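Regulation of enolase protein 1 (PDB 3O12) functions in the galactose metabolic pathway via the GAL83 protein and may control the level of ENO1. Local coordinates at residues K156-I161 and V173-F178; G109-A114 and S126-N131. All coordinates share one frame; numbering follows the deposited sequence.

Interaction 1: residues K156-I161 and V173-F178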
loop_
_atom_site.group_PDB
_atom_site.type_symbol
_atom_site.label_atom_id
_atom_site.label_comp_id
_atom_site.label_asym_id
_atom_site.label_seq_id
_atom_site.Cartn_x
_atom_site.Cartn_y
_atom_site.Cartn_z
ATOM N N LYS A 156 -13.669 13.576 -2.918
ATOM C CA LYS A 156 -14.749 14.093 -2.084
ATOM C C LYS A 156 -14.860 13.366 -0.745
ATOM O O LYS A 156 -15.964 13.049 -0.282
ATOM C CB LYS A 156 -16.077 14.058 -2.842
ATOM C CG LYS A 156 -16.106 14.967 -4.069
ATOM C CD LYS A 156 -17.401 14.794 -4.856
ATOM C CE LYS A 156 -17.547 13.364 -5.367
ATOM N NZ LYS A 156 -18.790 13.165 -6.168
ATOM N N GLY A 157 -13.717 13.118 -0.118
ATOM C CA GLY A 157 -13.696 12.579 1.235
ATOM C C GLY A 157 -14.049 11.108 1.339
ATOM O O GLY A 157 -14.421 10.623 2.416
ATOM N N VAL A 158 -13.915 10.388 0.228
ATOM C CA VAL A 158 -14.188 8.953 0.203
ATOM C C VAL A 158 -13.038 8.243 -0.473
ATOM O O VAL A 158 -12.562 8.667 -1.545
ATOM C CB VAL A 158 -15.487 8.618 -0.567
ATOM C CG1 VAL A 158 -15.695 7.102 -0.662
ATOM C CG2 VAL A 158 -16.675 9.280 0.091
ATOM N N LEU A 159 -12.570 7.177 0.161
ATOM C CA LEU A 159 -11.567 6.303 -0.417
ATOM C C LEU A 159 -12.187 4.973 -0.836
ATOM O O LEU A 159 -12.970 4.377 -0.097
ATOM C CB LEU A 159 -10.422 6.087 0.579
ATOM C CG LEU A 159 -9.197 5.299 0.104
ATOM C CD1 LEU A 159 -7.936 5.747 0.856
ATOM C CD2 LEU A 159 -9.436 3.813 0.265
ATOM N N ARG A 160 -11.851 4.510 -2.037
ATOM C CA ARG A 160 -12.291 3.204 -2.530
ATOM C C ARG A 160 -11.075 2.396 -2.944
ATOM O O ARG A 160 -10.228 2.891 -3.693
ATOM C CB ARG A 160 -13.202 3.364 -3.744
ATOM C CG ARG A 160 -14.577 3.870 -3.442
ATOM C CD ARG A 160 -15.410 3.995 -4.712
ATOM N NE ARG A 160 -15.421 5.366 -5.213
ATOM C CZ ARG A 160 -15.008 5.737 -6.420
ATOM N NH1 ARG A 160 -14.542 4.836 -7.277
ATOM N NH2 ARG A 160 -15.065 7.014 -6.772
ATOM N N ILE A 161 -10.970 1.167 -2.467
ATOM C CA ILE A 161 -9.899 0.254 -2.855
ATOM C C ILE A 161 -10.479 -0.905 -3.629
ATOM O O ILE A 161 -11.459 -1.516 -3.185
ATOM C CB ILE A 161 -9.245 -0.391 -1.623
ATOM C CG1 ILE A 161 -8.772 0.662 -0.636
ATOM C CG2 ILE A 161 -8.091 -1.300 -2.047
ATOM C CD1 ILE A 161 -8.245 0.060 0.644
ATOM N N VAL A 173 -12.731 -3.801 -2.288
ATOM C CA VAL A 173 -12.086 -4.279 -1.070
ATOM C C VAL A 173 -12.572 -3.421 0.102
ATOM O O VAL A 173 -12.891 -3.927 1.186
ATOM C CB VAL A 173 -10.538 -4.138 -1.187
ATOM C CG1 VAL A 173 -9.844 -4.438 0.141
ATOM C CG2 VAL A 173 -9.997 -5.026 -2.285
ATOM N N ARG A 174 -12.633 -2.115 -0.111
ATOM C CA ARG A 174 -12.982 -1.192 0.957
ATOM C C ARG A 174 -13.519 0.125 0.436
ATOM O O ARG A 174 -13.057 0.632 -0.588
ATOM C CB ARG A 174 -11.776 -0.951 1.852
ATOM C CG ARG A 174 -12.134 -0.288 3.171
ATOM C CD ARG A 174 -11.120 -0.648 4.210
ATOM N NE ARG A 174 -11.423 -0.086 5.524
ATOM C CZ ARG A 174 -10.670 -0.324 6.588
ATOM N NH1 ARG A 174 -9.607 -1.110 6.465
ATOM N NH2 ARG A 174 -10.973 0.216 7.757
ATOM N N LEU A 175 -14.488 0.681 1.150
ATOM C CA LEU A 175 -15.100 1.961 0.810
ATOM C C LEU A 175 -15.310 2.700 2.120
ATOM O O LEU A 175 -16.067 2.241 2.987
ATOM C CB LEU A 175 -16.438 1.741 0.101
ATOM C CG LEU A 175 -17.292 2.963 -0.269
ATOM C CD1 LEU A 175 -16.666 3.733 -1.406
ATOM C CD2 LEU A 175 -18.707 2.537 -0.633
ATOM N N ALA A 176 -14.644 3.834 2.283
ATOM C CA ALA A 176 -14.602 4.478 3.590
ATOM C C ALA A 176 -14.400 5.969 3.511
ATOM O O ALA A 176 -13.875 6.467 2.524
ATOM C CB ALA A 176 -13.475 3.879 4.399
ATOM N N PRO A 177 -14.761 6.696 4.570
ATOM C CA PRO A 177 -14.420 8.118 4.631
ATOM C C PRO A 177 -12.916 8.282 4.748
ATOM O O PRO A 177 -12.242 7.471 5.380
ATOM C CB PRO A 177 -15.082 8.597 5.934
ATOM C CG PRO A 177 -16.067 7.549 6.291
ATOM C CD PRO A 177 -15.512 6.254 5.756
ATOM N N PHE A 178 -12.399 9.344 4.151
ATOM C CA PHE A 178 -10.985 9.655 4.270
ATOM C C PHE A 178 -10.903 11.174 4.217
ATOM O O PHE A 178 -11.669 11.804 3.501
ATOM C CB PHE A 178 -10.202 9.002 3.126
ATOM C CG PHE A 178 -8.713 8.923 3.372
ATOM C CD1 PHE A 178 -8.204 8.103 4.368
ATOM C CD2 PHE A 178 -7.834 9.686 2.624
ATOM C CE1 PHE A 178 -6.837 8.030 4.600
ATOM C CE2 PHE A 178 -6.467 9.617 2.851
ATOM C CZ PHE A 178 -5.968 8.796 3.844
#

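Interaction 2: residues G109-A114 and S126-N131. With EDO (1,2-ethanediol), chain F; EDO (1,2-ethanediol), chain G; EDO (1,2-ethanediol), chain I.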
loop_
_atom_site.group_PDB
_atom_site.type_symbol
_atom_site.label_atom_id
_atom_site.label_comp_id
_atom_site.label_asym_id
_atom_site.label_seq_id
_atom_site.Cartn_x
_atom_site.Cartn_y
_atom_site.Cartn_z
ATOM N N GLY A 109 -0.430 10.522 10.891
ATOM C CA GLY A 109 -1.650 10.192 11.597
ATOM C C GLY A 109 -2.836 9.867 10.708
ATOM O O GLY A 109 -3.870 9.436 11.185
ATOM N N HIS A 110 -2.686 10.066 9.402
ATOM C CA HIS A 110 -3.794 9.882 8.469
ATOM C C HIS A 110 -3.276 9.225 7.206
ATOM O O HIS A 110 -2.607 9.864 6.378
ATOM C CB HIS A 110 -4.456 11.221 8.150
ATOM C CG HIS A 110 -4.889 11.958 9.374
ATOM N ND1 HIS A 110 -4.025 12.732 10.115
ATOM C CD2 HIS A 110 -6.075 11.980 10.027
ATOM C CE1 HIS A 110 -4.671 13.227 11.160
ATOM N NE2 HIS A 110 -5.916 12.791 11.124
ATOM N N TRP A 111 -3.552 7.930 7.092
ATOM C CA TRP A 111 -3.073 7.143 5.970
ATOM C C TRP A 111 -3.876 5.867 5.827
ATOM O O TRP A 111 -4.664 5.503 6.703
ATOM C CB TRP A 111 -1.576 6.819 6.110
ATOM C CG TRP A 111 -1.108 6.242 7.442
ATOM C CD1 TRP A 111 -0.463 6.913 8.432
ATOM C CD2 TRP A 111 -1.201 4.872 7.887
ATOM N NE1 TRP A 111 -0.156 6.070 9.472
ATOM C CE2 TRP A 111 -0.597 4.807 9.164
ATOM C CE3 TRP A 111 -1.737 3.702 7.335
ATOM C CZ2 TRP A 111 -0.524 3.624 9.905
ATOM C CZ3 TRP A 111 -1.657 2.522 8.066
ATOM C CH2 TRP A 111 -1.060 2.490 9.338
ATOM N N LEU A 112 -3.697 5.202 4.700
ATOM C CA LEU A 112 -4.287 3.902 4.445
ATOM C C LEU A 112 -3.235 3.039 3.798
ATOM O O LEU A 112 -2.467 3.518 2.965
ATOM C CB LEU A 112 -5.486 4.033 3.504
ATOM C CG LEU A 112 -6.037 2.667 3.072
ATOM C CD1 LEU A 112 -7.545 2.531 3.305
ATOM C CD2 LEU A 112 -5.642 2.356 1.627
ATOM N N LYS A 113 -3.179 1.771 4.171
ATOM C CA LYS A 113 -2.354 0.804 3.455
ATOM C C LYS A 113 -3.241 -0.373 3.069
ATOM O O LYS A 113 -4.206 -0.695 3.761
ATOM C CB LYS A 113 -1.153 0.340 4.287
ATOM C CG LYS A 113 -1.491 -0.452 5.538
ATOM C CD LYS A 113 -0.229 -0.880 6.314
ATOM C CE LYS A 113 -0.633 -1.658 7.557
ATOM N NZ LYS A 113 0.501 -2.289 8.308
ATOM N N ALA A 114 -2.942 -1.019 1.951
ATOM C CA ALA A 114 -3.724 -2.170 1.512
ATOM C C ALA A 114 -2.864 -3.072 0.659
ATOM O O ALA A 114 -1.977 -2.603 -0.044
ATOM C CB ALA A 114 -4.941 -1.710 0.716
ATOM N N SER A 126 -5.587 -7.467 2.929
ATOM C CA SER A 126 -5.698 -6.691 4.149
ATOM C C SER A 126 -5.694 -5.211 3.833
ATOM O O SER A 126 -5.051 -4.763 2.878
ATOM C CB SER A 126 -4.506 -7.026 5.045
ATOM O OG SER A 126 -4.461 -6.210 6.195
ATOM N N SER A 127 -6.410 -4.435 4.628
ATOM C CA SER A 127 -6.309 -2.988 4.557
ATOM C C SER A 127 -6.369 -2.390 5.942
ATOM O O SER A 127 -7.042 -2.926 6.827
ATOM C CB SER A 127 -7.381 -2.373 3.651
ATOM O OG SER A 127 -8.679 -2.636 4.118
ATOM N N VAL A 128 -5.646 -1.293 6.132
ATOM C CA VAL A 128 -5.648 -0.570 7.391
ATOM C C VAL A 128 -5.889 0.895 7.093
ATOM O O VAL A 128 -5.097 1.523 6.388
ATOM C CB VAL A 128 -4.324 -0.720 8.147
ATOM C CG1 VAL A 128 -4.365 0.083 9.468
ATOM C CG2 VAL A 128 -4.034 -2.188 8.435
ATOM N N LEU A 129 -6.986 1.437 7.601
ATOM C CA LEU A 129 -7.307 2.844 7.472
ATOM C C LEU A 129 -7.022 3.504 8.802
ATOM O O LEU A 129 -7.589 3.109 9.823
ATOM C CB LEU A 129 -8.781 3.020 7.096
ATOM C CG LEU A 129 -9.207 4.402 6.592
ATOM C CD1 LEU A 129 -10.561 4.314 5.907
ATOM C CD2 LEU A 129 -9.233 5.409 7.715
ATOM N N THR A 130 -6.130 4.486 8.791
ATOM C CA THR A 130 -5.702 5.156 10.008
ATOM C C THR A 130 -6.162 6.595 9.959
ATOM O O THR A 130 -5.774 7.367 9.081
ATOM C CB THR A 130 -4.178 5.051 10.158
ATOM O OG1 THR A 130 -3.843 3.664 10.283
ATOM C CG2 THR A 130 -3.687 5.804 11.386
ATOM N N ASN A 131 -7.055 6.939 10.875
ATOM C CA ASN A 131 -7.444 8.323 11.074
ATOM C C ASN A 131 -7.288 8.587 12.547
ATOM O O ASN A 131 -8.224 8.381 13.326
ATOM C CB ASN A 131 -8.880 8.546 10.610
ATOM C CG ASN A 131 -9.219 10.019 10.470
ATOM O OD1 ASN A 131 -8.633 10.866 11.140
ATOM N ND2 ASN A 131 -10.171 10.327 9.599
HETATM C C1 EDO F . -1.491 -3.884 4.104
HETATM O O1 EDO F . -1.162 -5.200 3.639
HETATM C C2 EDO F . -2.691 -3.927 5.047
HETATM O O2 EDO F . -2.331 -4.660 6.218
HETATM C C1 EDO G . -1.644 -4.787 9.607
HETATM O O1 EDO G . -1.162 -5.186 8.319
HETATM C C2 EDO G . -0.602 -3.910 10.283
HETATM O O2 EDO G . 0.704 -4.498 10.191
HETATM C C1 EDO I . -10.078 -7.161 2.905
HETATM O O1 EDO I . -11.485 -6.996 3.108
HETATM C C2 EDO I . -9.329 -6.099 3.701
HETATM O O2 EDO I . -9.983 -4.837 3.543
HETATM O O HOH W 1 -7.645 12.506 13.611
#

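Interaction 1: residues K156-I161 and V173-F178
Leu159 and Ala176 form a hydrogen-bonded antiparallel pair: Leu159 N donates to Ala176 O at 2.8 Å and Ala176 N to Leu159 O at 3.0 Å. The axes of the two short strands approach to 4.6 Å, antiparallel at 169°, and 172-177 is an outermost strand of its sheet. Toward one end, Ile161 N bonds to Arg174 O, and both Val173 and Arg174 face Ile161 in a classic beta bulge: Val173 N reaches Ile161 O at 2.8 Å, the Arg174 N bond to the same oxygen being weak. At the other end Phe178 N donates to Gly157 O (3.0 Å) from above the carbonyl plane. Gly157, with positive phi, leads into the strand.

Leu159, CG anti to its N (chi1 -174°), lies alongside Phe178 and sets CD1 over one ring face, 4.2 Å from the centroid, a CH-pi contact. Ile161 sends CD1 to Arg174 CB (3.9 Å) and CG2 across to Val173 CB (3.8 Å). The Arg174 chain then runs out extended from CG to NE, and its guanidinium bonds Ser127 OG and Asp135 O. The apolar face of Leu159 and Ile161 is thus buried against strand 110-119, while the backbone bonds, bulge included, satisfy the paired polar atoms.

Interaction 2: residues G109-A114 and S126-N131
Thr130 lies against the Trp111 indole: its CB stands over the six-membered ring, 3.7 Å from the centroid and 10° off the normal, a CH-pi contact. Thr130 OG1 sits over the same ring, 3.2 Å from Trp111 CH2, and is hydrogen-bonded to Ser134 OG. The indole is placed there by a chi1 of 50°, which sets CG between the backbone N and carbonyl carbon. Farther along the ring, Val128 CG1 comes obliquely to Trp111 CZ3 at 3.9 Å.

Lys113 runs alongside Val128, pointing the same way, with its CE 3.6 Å from Val128 CG2. Its chain, extended beyond CG, carries NZ to Phe59 O and Gln99 OE1, though NZ is crowded by an ethanediol in the model and its place is less sure; nearby, Ser126 OG bonds Trp136 NE1. Ser126 OG is also 2.6 Å from O2 of another ethanediol, either being the donor.

These residues belong to an antiparallel beta hairpin, strands 110-119 and 122-131, flanked in its sheet by 102-105 and 134-140; the backbones of Trp111 and Thr130, and of Lys113 and Val128, exchange paired hydrogen bonds.

On the face of Leu112 and Ala114, Leu112 CD1 crosses to Leu129 CB at 4.0 Å, while Ala114 CB meets Ser127 CB. Ser127 OG bonds to a further ethanediol, probably from the crystallisation liquor. At the far end of that face the His110 ring and the Asn131 amide are turned 74° apart. Asn131 OD1 comes to the ring edge, 3.0 Å from His110 CD2, and a water spans Asn131 OD1 and His110 NE2; Asp107 OD1 bonds to His110 ND1.

How the interactions relate
Along the chain the hairpin of interaction 2 is complete before that of interaction 1 begins, and the two belong to different antiparallel sheets: strands 110-119 and 122-131 to one, strands 158-164 and 172-177 to the edge of the other. Their centres are about 11 Å apart, on the same side of the chain's centre, and both lie within the DUF1349 region. The two layers meet face to face here, as in a beta sandwich. Ile161 CD1 packs 3.6 Å from Leu112 CD2, and the Leu129 side chain lies against Ala176. The Arg174 guanidinium adds polar links at the side. The two hairpins thus contribute facing walls of one largely apolar interior.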